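PDB 1O5U: novel Thermotoga maritima enzyme TM1112 from Thermotoga maritima, which is of unknown function but has the cupin fold of the EutQ-like family and is probably an enzyme. Local coordinates for residues Tyr54-Lys59 with Pro93-Tyr98; Gly58-Thr63 with Cys86-Leu91. One frame throughout, in Å; residues are numbered along the deposited sequence. Where two conformers were deposited one is given.

Contact 1 (54-59 with 93-98) and contact 2 (58-63 with 86-91) lie in the two sheets of a cupin barrel. Their centres are about 11 Å apart. Both start from the same piece of chain and share Gly58 and Lys59, where the chain has turned out of one sheet into the other. Strands 85-90 and 93-100 also follow each other in sequence. The contacts meet in the interior: Lys96 NZ lies 3.5 Å from Trp88 CH2. The side chains of Val94 and Val60 also meet, though Val94 has two conformers and their closeness is doubtful. Lys96 NZ is covalently linked to an unidentified ligand. Trp88 also lies about 3 Å from an unidentified ligand, nearest atoms, consistent with a pocket inside the barrel.

Contact 1 (Tyr54-Lys59 with Pro93-Tyr98); sequences YILEGK and PVRKHY
Arg95 O is gripped by two consecutive backbone N-H groups. Leu56 N lies 2.8 Å from Arg95 O and is tilted 20° from its carbonyl plane. Glu57 N lies 3.2 Å from Arg95 O, in that plane and on a lone pair. Two residues thus face one, which is a classic beta bulge. Arg95 N returns a bond to Glu57 O from above the carbonyl plane. On the other side of the bulge, Tyr54 and His97 form a hydrogen-bonded antiparallel pair, with Tyr54 N 2.8 Å from His97 O.

The side chain of Leu56 leans over this strand. Its CG is anti to the carbonyl carbon (chi1 -64°), and CD1 comes 3.5 Å from His97 CD2. The leucine meets the imidazole obliquely. Leu56 CD1 also touches the aliphatic part of Arg95, 4.0 Å from CG. The Arg95 chain bends at chi3, and its NH1 makes a salt bridge with Glu37. His97 ND1 bonds to Trp33 O, which helps to fix the ring.

The face carrying Ile55 and Lys96 is buried. Ile55 CD1 rests 3.9 Å from Lys96 CB, and the rest of the lysine runs extended to NZ, which is covalently linked to an unidentified ligand. Past the bulge, Gly58 has a positive phi (112°), and its CA passes close against the other strand, 3.2 Å from Pro93 O.

The bulge lies where the chain leaves strand 51-55 and turns a corner into strand 58-64 of the other sheet. Strand 93-100 pairs with strand 51-55 on one flank and with strand 35-38 on the other, where Trp36 packs against Val94 and Lys96.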
ATOM      1  N   TYR A  54       2.035  -3.269   4.268  1.00 38.09           N
ATOM      2  CA  TYR A  54       2.810  -4.427   3.836  1.00 37.76           C
ATOM      3  C   TYR A  54       1.892  -5.387   3.046  1.00 38.38           C
ATOM      4  O   TYR A  54       0.900  -5.866   3.561  1.00 37.27           O
ATOM      5  CB  TYR A  54       3.466  -5.148   5.015  1.00 38.35           C
ATOM      6  CG  TYR A  54       4.313  -6.314   4.572  1.00 38.59           C
ATOM      7  CD1 TYR A  54       3.920  -7.636   4.821  1.00 40.21           C
ATOM      8  CD2 TYR A  54       5.446  -6.106   3.771  1.00 38.23           C
ATOM      9  CE1 TYR A  54       4.668  -8.682   4.388  1.00 40.79           C
ATOM     10  CE2 TYR A  54       6.167  -7.176   3.287  1.00 39.75           C
ATOM     11  CZ  TYR A  54       5.799  -8.441   3.620  1.00 39.37           C
ATOM     12  OH  TYR A  54       6.563  -9.499   3.161  1.00 41.19           O
ATOM     13  N   ILE A  55       2.239  -5.646   1.805  1.00 37.50           N
ATOM     14  CA  ILE A  55       1.393  -6.456   0.907  1.00 38.09           C
ATOM     15  C   ILE A  55       1.655  -7.962   1.061  1.00 39.18           C
ATOM     16  O   ILE A  55       2.765  -8.491   0.766  1.00 37.37           O
ATOM     17  CB  ILE A  55       1.558  -6.022  -0.586  1.00 38.10           C
ATOM     18  CG1 ILE A  55       1.499  -4.524  -0.781  1.00 37.32           C
ATOM     19  CG2 ILE A  55       0.557  -6.710  -1.497  1.00 38.51           C
ATOM     20  CD1 ILE A  55       0.286  -3.850  -0.227  1.00 38.09           C
ATOM     21  N   LEU A  56       0.611  -8.662   1.528  1.00 38.21           N
ATOM     22  CA  LEU A  56       0.664 -10.098   1.681  1.00 38.82           C
ATOM     23  C   LEU A  56       0.355 -10.822   0.377  1.00 38.45           C
ATOM     24  O   LEU A  56       0.928 -11.858   0.082  1.00 38.65           O
ATOM     25  CB  LEU A  56      -0.326 -10.553   2.786  1.00 38.96           C
ATOM     26  CG  LEU A  56      -0.016 -10.058   4.206  1.00 40.57           C
ATOM     27  CD1 LEU A  56      -1.086 -10.476   5.181  1.00 44.03           C
ATOM     28  CD2 LEU A  56       1.329 -10.613   4.656  1.00 44.47           C
ATOM     29  N   GLU A  57      -0.599 -10.287  -0.382  1.00 37.14           N
ATOM     30  CA  GLU A  57      -1.016 -10.836  -1.651  1.00 37.94           C
ATOM     31  C   GLU A  57      -1.529  -9.720  -2.527  1.00 37.02           C
ATOM     32  O   GLU A  57      -2.054  -8.739  -2.032  1.00 36.37           O
ATOM     33  CB  GLU A  57      -2.165 -11.835  -1.480  1.00 39.28           C
ATOM     34  CG  GLU A  57      -1.889 -13.026  -0.583  1.00 42.07           C
ATOM     35  CD  GLU A  57      -0.848 -14.005  -1.162  1.00 47.88           C
ATOM     36  OE1 GLU A  57      -0.564 -14.010  -2.382  1.00 50.70           O
ATOM     37  OE2 GLU A  57      -0.302 -14.794  -0.356  1.00 51.35           O
ATOM     38  N   GLY A  58      -1.399  -9.904  -3.835  1.00 37.51           N
ATOM     39  CA  GLY A  58      -2.073  -9.029  -4.778  1.00 38.08           C
ATOM     40  C   GLY A  58      -1.180  -8.148  -5.601  1.00 36.90           C
ATOM     41  O   GLY A  58       0.048  -8.285  -5.564  1.00 37.53           O
ATOM     42  N   LYS A  59      -1.816  -7.304  -6.374  1.00 37.43           N
ATOM     43  CA  LYS A  59      -1.121  -6.431  -7.343  1.00 36.91           C
ATOM     44  C   LYS A  59      -2.048  -5.280  -7.605  1.00 37.97           C
ATOM     45  O   LYS A  59      -3.229  -5.480  -7.954  1.00 36.37           O
ATOM     46  CB  LYS A  59      -0.823  -7.133  -8.645  1.00 38.39           C
ATOM     47  CG  LYS A  59      -0.104  -6.222  -9.683  1.00 37.86           C
ATOM     48  CD  LYS A  59       0.176  -6.908 -10.957  1.00 38.80           C
ATOM     49  CE  LYS A  59       1.016  -6.042 -11.835  1.00 41.86           C
ATOM     50  NZ  LYS A  59       1.329  -6.732 -13.185  1.00 40.80           N
ATOM     51  N   PRO A  93      -6.487  -9.622  -6.477  1.00 37.74           N
ATOM     52  CA  PRO A  93      -7.022  -9.343  -5.137  1.00 37.72           C
ATOM     53  C   PRO A  93      -5.953  -9.111  -4.091  1.00 38.03           C
ATOM     54  O   PRO A  93      -5.008  -9.915  -3.950  1.00 37.70           O
ATOM     55  CB  PRO A  93      -7.846 -10.595  -4.825  1.00 38.99           C
ATOM     56  CG  PRO A  93      -8.214 -11.093  -6.124  1.00 38.41           C
ATOM     57  CD  PRO A  93      -7.166 -10.767  -7.108  1.00 38.01           C
ATOM     58  N   VAL A  94      -6.133  -8.043  -3.321  1.00 37.40           N
ATOM     59  CA  VAL A  94      -5.094  -7.548  -2.394  1.00 37.55           C
ATOM     60  C   VAL A  94      -5.416  -7.937  -0.989  1.00 38.31           C
ATOM     61  O   VAL A  94      -6.589  -7.945  -0.617  1.00 37.95           O
ATOM     62  CB  VAL A  94      -4.707  -6.065  -2.597  0.65 39.44           C
ATOM     63  CG1 VAL A  94      -4.215  -5.877  -3.968  0.65 42.21           C
ATOM     64  CG2 VAL A  94      -5.812  -5.120  -2.351  0.65 40.89           C
ATOM     65  N   ARG A  95      -4.382  -8.332  -0.236  1.00 37.56           N
ATOM     66  CA  ARG A  95      -4.424  -8.504   1.225  1.00 37.87           C
ATOM     67  C   ARG A  95      -3.213  -7.810   1.790  1.00 37.67           C
ATOM     68  O   ARG A  95      -2.097  -8.014   1.331  1.00 37.05           O
ATOM     69  CB  ARG A  95      -4.435  -9.962   1.652  1.00 37.22           C
ATOM     70  CG  ARG A  95      -4.476 -10.158   3.114  1.00 38.81           C
ATOM     71  CD  ARG A  95      -4.637 -11.613   3.540  1.00 40.76           C
ATOM     72  NE  ARG A  95      -5.815 -12.209   2.951  1.00 40.02           N
ATOM     73  CZ  ARG A  95      -5.880 -13.404   2.411  1.00 43.91           C
ATOM     74  NH1 ARG A  95      -7.019 -13.798   1.882  1.00 42.34           N
ATOM     75  NH2 ARG A  95      -4.832 -14.214   2.384  1.00 45.64           N
ATOM     76  N   LYS A  96      -3.414  -6.946   2.775  1.00 37.43           N
ATOM     77  CA  LYS A  96      -2.289  -6.200   3.339  1.00 37.11           C
ATOM     78  C   LYS A  96      -2.468  -5.947   4.809  1.00 37.30           C
ATOM     79  O   LYS A  96      -3.621  -5.922   5.329  1.00 36.20           O
ATOM     80  CB  LYS A  96      -2.124  -4.869   2.601  1.00 38.76           C
ATOM     81  CG  LYS A  96      -3.207  -3.915   2.813  1.00 40.56           C
ATOM     82  CD  LYS A  96      -3.128  -2.711   1.874  1.00 39.35           C
ATOM     83  CE  LYS A  96      -3.786  -1.508   2.540  1.00 42.96           C
ATOM     84  NZ  LYS A  96      -3.347  -0.249   1.840  1.00 44.78           N
ATOM     85  N   HIS A  97      -1.333  -5.791   5.489  1.00 36.17           N
ATOM     86  CA  HIS A  97      -1.272  -5.191   6.842  1.00 36.58           C
ATOM     87  C   HIS A  97      -1.079  -3.676   6.667  1.00 37.29           C
ATOM     88  O   HIS A  97      -0.331  -3.256   5.759  1.00 37.57           O
ATOM     89  CB  HIS A  97      -0.091  -5.784   7.644  1.00 36.53           C
ATOM     90  CG  HIS A  97      -0.347  -7.157   8.191  1.00 36.63           C
ATOM     91  ND1 HIS A  97      -1.083  -7.368   9.337  1.00 37.12           N
ATOM     92  CD2 HIS A  97       0.065  -8.381   7.775  1.00 38.60           C
ATOM     93  CE1 HIS A  97      -1.165  -8.669   9.579  1.00 39.87           C
ATOM     94  NE2 HIS A  97      -0.464  -9.311   8.650  1.00 41.42           N
ATOM     95  N   TYR A  98      -1.724  -2.853   7.509  1.00 37.25           N
ATOM     96  CA  TYR A  98      -1.630  -1.396   7.357  1.00 37.69           C
ATOM     97  C   TYR A  98      -1.543  -0.694   8.690  1.00 37.89           C
ATOM     98  O   TYR A  98      -2.082  -1.162   9.685  1.00 36.22           O
ATOM     99  CB  TYR A  98      -2.766  -0.821   6.484  1.00 39.91           C
ATOM    100  CG  TYR A  98      -4.090  -0.826   7.173  1.00 40.42           C
ATOM    101  CD1 TYR A  98      -4.508   0.253   7.953  1.00 42.14           C
ATOM    102  CD2 TYR A  98      -4.904  -1.937   7.121  1.00 40.56           C
ATOM    103  CE1 TYR A  98      -5.745   0.210   8.631  1.00 43.06           C
ATOM    104  CE2 TYR A  98      -6.115  -1.975   7.769  1.00 40.14           C
ATOM    105  CZ  TYR A  98      -6.540  -0.928   8.522  1.00 42.28           C
ATOM    106  OH  TYR A  98      -7.771  -1.033   9.186  1.00 43.27           O
TER

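Contact 2 (Gly58-Thr63 with Cys86-Leu91); sequences GKVEVT and CRWKVL
Val62 CG2 sits over one face of the Trp88 indole. It lies 4.0 Å from the centroid of the five-membered ring, 11° off the normal, in a CH-pi contact. The two side chains run side by side. The other branch, Val62 CG1, reaches Cys86 SG at 3.9 Å. That sulfur lies at the indole edge, in the ring plane, so the forked valine fits against both the ring face and the sulfur beside it.

Val60 fills the next hollow. Its CG1, anti to the backbone N (chi1 -173°), presses to 3.5 Å from Trp88 CE3 and meets the ring obliquely. Val60 CG2 approaches both CZ3 of the ring and Val90 CG2. The two valines thus bear on different parts of the indole, the five-membered ring and the CE3 side.

The opposite face of the sheet is more polar. Leu91 curls toward the neighbouring strand, and its CD1 lies 3.5 Å from Glu61 CD, with the CE of Lys59 flanking the same methyl. Glu61 and Lys89 point the same way, their charged ends 4.4 Å apart between OE1 and NZ. This is too long for a salt bridge. One water closes the gap, donating to Glu61 OE1 and accepting from Lys89 NZ at 2.6 Å.

Backbone bonds bind the ladder from Leu91 N on Lys59 O to the mutual pair of Thr63 and Arg87. In the four-stranded antiparallel sheet, these two strands lie between strand 69-73, beside Val60 and Glu61, and strand 41-46. Phe43 of the latter meets the Trp88 ring, while Trp36 of strand 35-38 in the other sheet meets that ring nearly perpendicularly.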
ATOM      1  N   GLY A  58      -1.399  -9.904  -3.835  1.00 37.51           N
ATOM      2  CA  GLY A  58      -2.073  -9.029  -4.778  1.00 38.08           C
ATOM      3  C   GLY A  58      -1.180  -8.148  -5.601  1.00 36.90           C
ATOM      4  O   GLY A  58       0.048  -8.285  -5.564  1.00 37.53           O
ATOM      5  N   LYS A  59      -1.816  -7.304  -6.374  1.00 37.43           N
ATOM      6  CA  LYS A  59      -1.121  -6.431  -7.343  1.00 36.91           C
ATOM      7  C   LYS A  59      -2.048  -5.280  -7.605  1.00 37.97           C
ATOM      8  O   LYS A  59      -3.229  -5.480  -7.954  1.00 36.37           O
ATOM      9  CB  LYS A  59      -0.823  -7.133  -8.645  1.00 38.39           C
ATOM     10  CG  LYS A  59      -0.104  -6.222  -9.683  1.00 37.86           C
ATOM     11  CD  LYS A  59       0.176  -6.908 -10.957  1.00 38.80           C
ATOM     12  CE  LYS A  59       1.016  -6.042 -11.835  1.00 41.86           C
ATOM     13  NZ  LYS A  59       1.329  -6.732 -13.185  1.00 40.80           N
ATOM     14  N   VAL A  60      -1.516  -4.065  -7.484  1.00 37.55           N
ATOM     15  CA  VAL A  60      -2.274  -2.847  -7.655  1.00 38.20           C
ATOM     16  C   VAL A  60      -1.470  -1.859  -8.467  1.00 38.46           C
ATOM     17  O   VAL A  60      -0.264  -1.766  -8.258  1.00 39.15           O
ATOM     18  CB  VAL A  60      -2.573  -2.175  -6.307  1.00 39.81           C
ATOM     19  CG1 VAL A  60      -3.515  -0.999  -6.476  1.00 41.61           C
ATOM     20  CG2 VAL A  60      -3.180  -3.178  -5.345  1.00 40.57           C
ATOM     21  N   GLU A  61      -2.127  -1.178  -9.403  1.00 37.73           N
ATOM     22  CA  GLU A  61      -1.542  -0.036 -10.140  1.00 38.90           C
ATOM     23  C   GLU A  61      -2.093   1.236  -9.438  1.00 38.61           C
ATOM     24  O   GLU A  61      -3.306   1.402  -9.399  1.00 37.45           O
ATOM     25  CB  GLU A  61      -1.974  -0.022 -11.606  1.00 40.13           C
ATOM     26  CG  GLU A  61      -1.300  -1.086 -12.499  1.00 43.23           C
ATOM     27  CD  GLU A  61      -1.913  -1.255 -13.906  1.00 44.30           C
ATOM     28  OE1 GLU A  61      -3.069  -0.804 -14.167  1.00 47.06           O
ATOM     29  OE2 GLU A  61      -1.254  -1.930 -14.777  1.00 46.90           O
ATOM     30  N   VAL A  62      -1.226   2.094  -8.913  1.00 37.23           N
ATOM     31  CA  VAL A  62      -1.695   3.359  -8.288  1.00 38.44           C
ATOM     32  C   VAL A  62      -1.297   4.527  -9.223  1.00 38.46           C
ATOM     33  O   VAL A  62      -0.196   4.564  -9.706  1.00 37.48           O
ATOM     34  CB  VAL A  62      -1.122   3.502  -6.887  1.00 39.01           C
ATOM     35  CG1 VAL A  62      -1.470   4.805  -6.272  1.00 40.63           C
ATOM     36  CG2 VAL A  62      -1.554   2.352  -5.998  1.00 40.47           C
ATOM     37  N   THR A  63      -2.229   5.440  -9.529  1.00 38.13           N
ATOM     38  CA  THR A  63      -1.947   6.639 -10.299  1.00 37.25           C
ATOM     39  C   THR A  63      -2.317   7.805  -9.400  1.00 36.92           C
ATOM     40  O   THR A  63      -3.468   7.906  -8.984  1.00 35.61           O
ATOM     41  CB  THR A  63      -2.802   6.691 -11.567  1.00 37.54           C
ATOM     42  OG1 THR A  63      -2.522   5.523 -12.365  1.00 39.12           O
ATOM     43  CG2 THR A  63      -2.396   7.844 -12.434  1.00 38.84           C
ATOM     44  N   CYS A  86      -5.221   9.703  -5.039  1.00 39.03           N
ATOM     45  CA  CYS A  86      -4.817   8.795  -6.076  1.00 39.03           C
ATOM     46  C   CYS A  86      -5.951   7.894  -6.441  1.00 39.37           C
ATOM     47  O   CYS A  86      -7.035   7.962  -5.850  1.00 40.66           O
ATOM     48  CB  CYS A  86      -3.620   7.959  -5.611  1.00 38.35           C
ATOM     49  SG  CYS A  86      -3.973   6.899  -4.197  1.00 40.74           S
ATOM     50  N   ARG A  87      -5.720   7.086  -7.465  1.00 39.60           N
ATOM     51  CA  ARG A  87      -6.674   6.061  -7.863  1.00 39.67           C
ATOM     52  C   ARG A  87      -5.961   4.740  -7.792  1.00 38.58           C
ATOM     53  O   ARG A  87      -4.839   4.625  -8.274  1.00 36.21           O
ATOM     54  CB  ARG A  87      -7.145   6.313  -9.276  1.00 39.88           C
ATOM     55  CG  ARG A  87      -8.270   5.391  -9.738  1.00 41.52           C
ATOM     56  CD  ARG A  87      -9.112   6.034 -10.807  1.00 44.42           C
ATOM     57  NE  ARG A  87     -10.221   5.193 -11.258  1.00 47.92           N
ATOM     58  CZ  ARG A  87     -11.468   5.226 -10.769  1.00 48.54           C
ATOM     59  NH1 ARG A  87     -11.805   6.045  -9.799  1.00 49.05           N
ATOM     60  NH2 ARG A  87     -12.386   4.414 -11.267  1.00 49.00           N
ATOM     61  N   TRP A  88      -6.594   3.781  -7.128  1.00 38.80           N
ATOM     62  CA  TRP A  88      -6.174   2.401  -7.067  1.00 38.53           C
ATOM     63  C   TRP A  88      -6.849   1.572  -8.148  1.00 39.01           C
ATOM     64  O   TRP A  88      -8.074   1.647  -8.324  1.00 37.71           O
ATOM     65  CB  TRP A  88      -6.550   1.785  -5.701  1.00 38.92           C
ATOM     66  CG  TRP A  88      -5.572   2.063  -4.581  1.00 37.84           C
ATOM     67  CD1 TRP A  88      -5.060   3.264  -4.238  1.00 37.96           C
ATOM     68  CD2 TRP A  88      -5.026   1.114  -3.662  1.00 39.39           C
ATOM     69  NE1 TRP A  88      -4.210   3.125  -3.164  1.00 39.12           N
ATOM     70  CE2 TRP A  88      -4.175   1.816  -2.783  1.00 39.18           C
ATOM     71  CE3 TRP A  88      -5.190  -0.258  -3.460  1.00 40.17           C
ATOM     72  CZ2 TRP A  88      -3.463   1.192  -1.805  1.00 40.05           C
ATOM     73  CZ3 TRP A  88      -4.502  -0.862  -2.460  1.00 38.45           C
ATOM     74  CH2 TRP A  88      -3.642  -0.153  -1.644  1.00 40.16           C
ATOM     75  N   LYS A  89      -6.063   0.768  -8.861  1.00 38.10           N
ATOM     76  CA  LYS A  89      -6.603  -0.266  -9.762  1.00 38.44           C
ATOM     77  C   LYS A  89      -6.093  -1.604  -9.293  1.00 38.33           C
ATOM     78  O   LYS A  89      -4.894  -1.924  -9.460  1.00 38.21           O
ATOM     79  CB  LYS A  89      -6.164  -0.022 -11.205  1.00 39.07           C
ATOM     80  CG  LYS A  89      -6.879  -0.945 -12.190  1.00 41.40           C
ATOM     81  CD  LYS A  89      -6.643  -0.579 -13.614  1.00 42.12           C
ATOM     82  CE  LYS A  89      -7.388  -1.563 -14.516  1.00 44.74           C
ATOM     83  NZ  LYS A  89      -7.065  -1.389 -15.969  1.00 45.95           N
ATOM     84  N   VAL A  90      -6.960  -2.348  -8.630  1.00 36.65           N
ATOM     85  CA  VAL A  90      -6.582  -3.612  -8.031  1.00 36.49           C
ATOM     86  C   VAL A  90      -6.670  -4.675  -9.149  1.00 36.03           C
ATOM     87  O   VAL A  90      -7.734  -4.976  -9.661  1.00 37.66           O
ATOM     88  CB  VAL A  90      -7.513  -4.005  -6.889  1.00 35.83           C
ATOM     89  CG1 VAL A  90      -7.171  -5.423  -6.407  1.00 37.28           C
ATOM     90  CG2 VAL A  90      -7.493  -2.986  -5.718  1.00 38.00           C
ATOM     91  N   LEU A  91      -5.529  -5.187  -9.578  1.00 35.94           N
ATOM     92  CA  LEU A  91      -5.471  -6.119 -10.696  1.00 36.71           C
ATOM     93  C   LEU A  91      -5.546  -7.572 -10.231  1.00 36.71           C
ATOM     94  O   LEU A  91      -6.109  -8.435 -10.934  1.00 37.68           O
ATOM     95  CB  LEU A  91      -4.152  -5.906 -11.441  1.00 36.64           C
ATOM     96  CG  LEU A  91      -3.970  -4.541 -12.107  1.00 38.82           C
ATOM     97  CD1 LEU A  91      -2.567  -4.435 -12.632  1.00 42.90           C
ATOM     98  CD2 LEU A  91      -4.979  -4.294 -13.204  1.00 39.60           C
TER
HETATM   99  O   HOH W   1      -4.548  -1.534 -16.442  1.00 46.62           O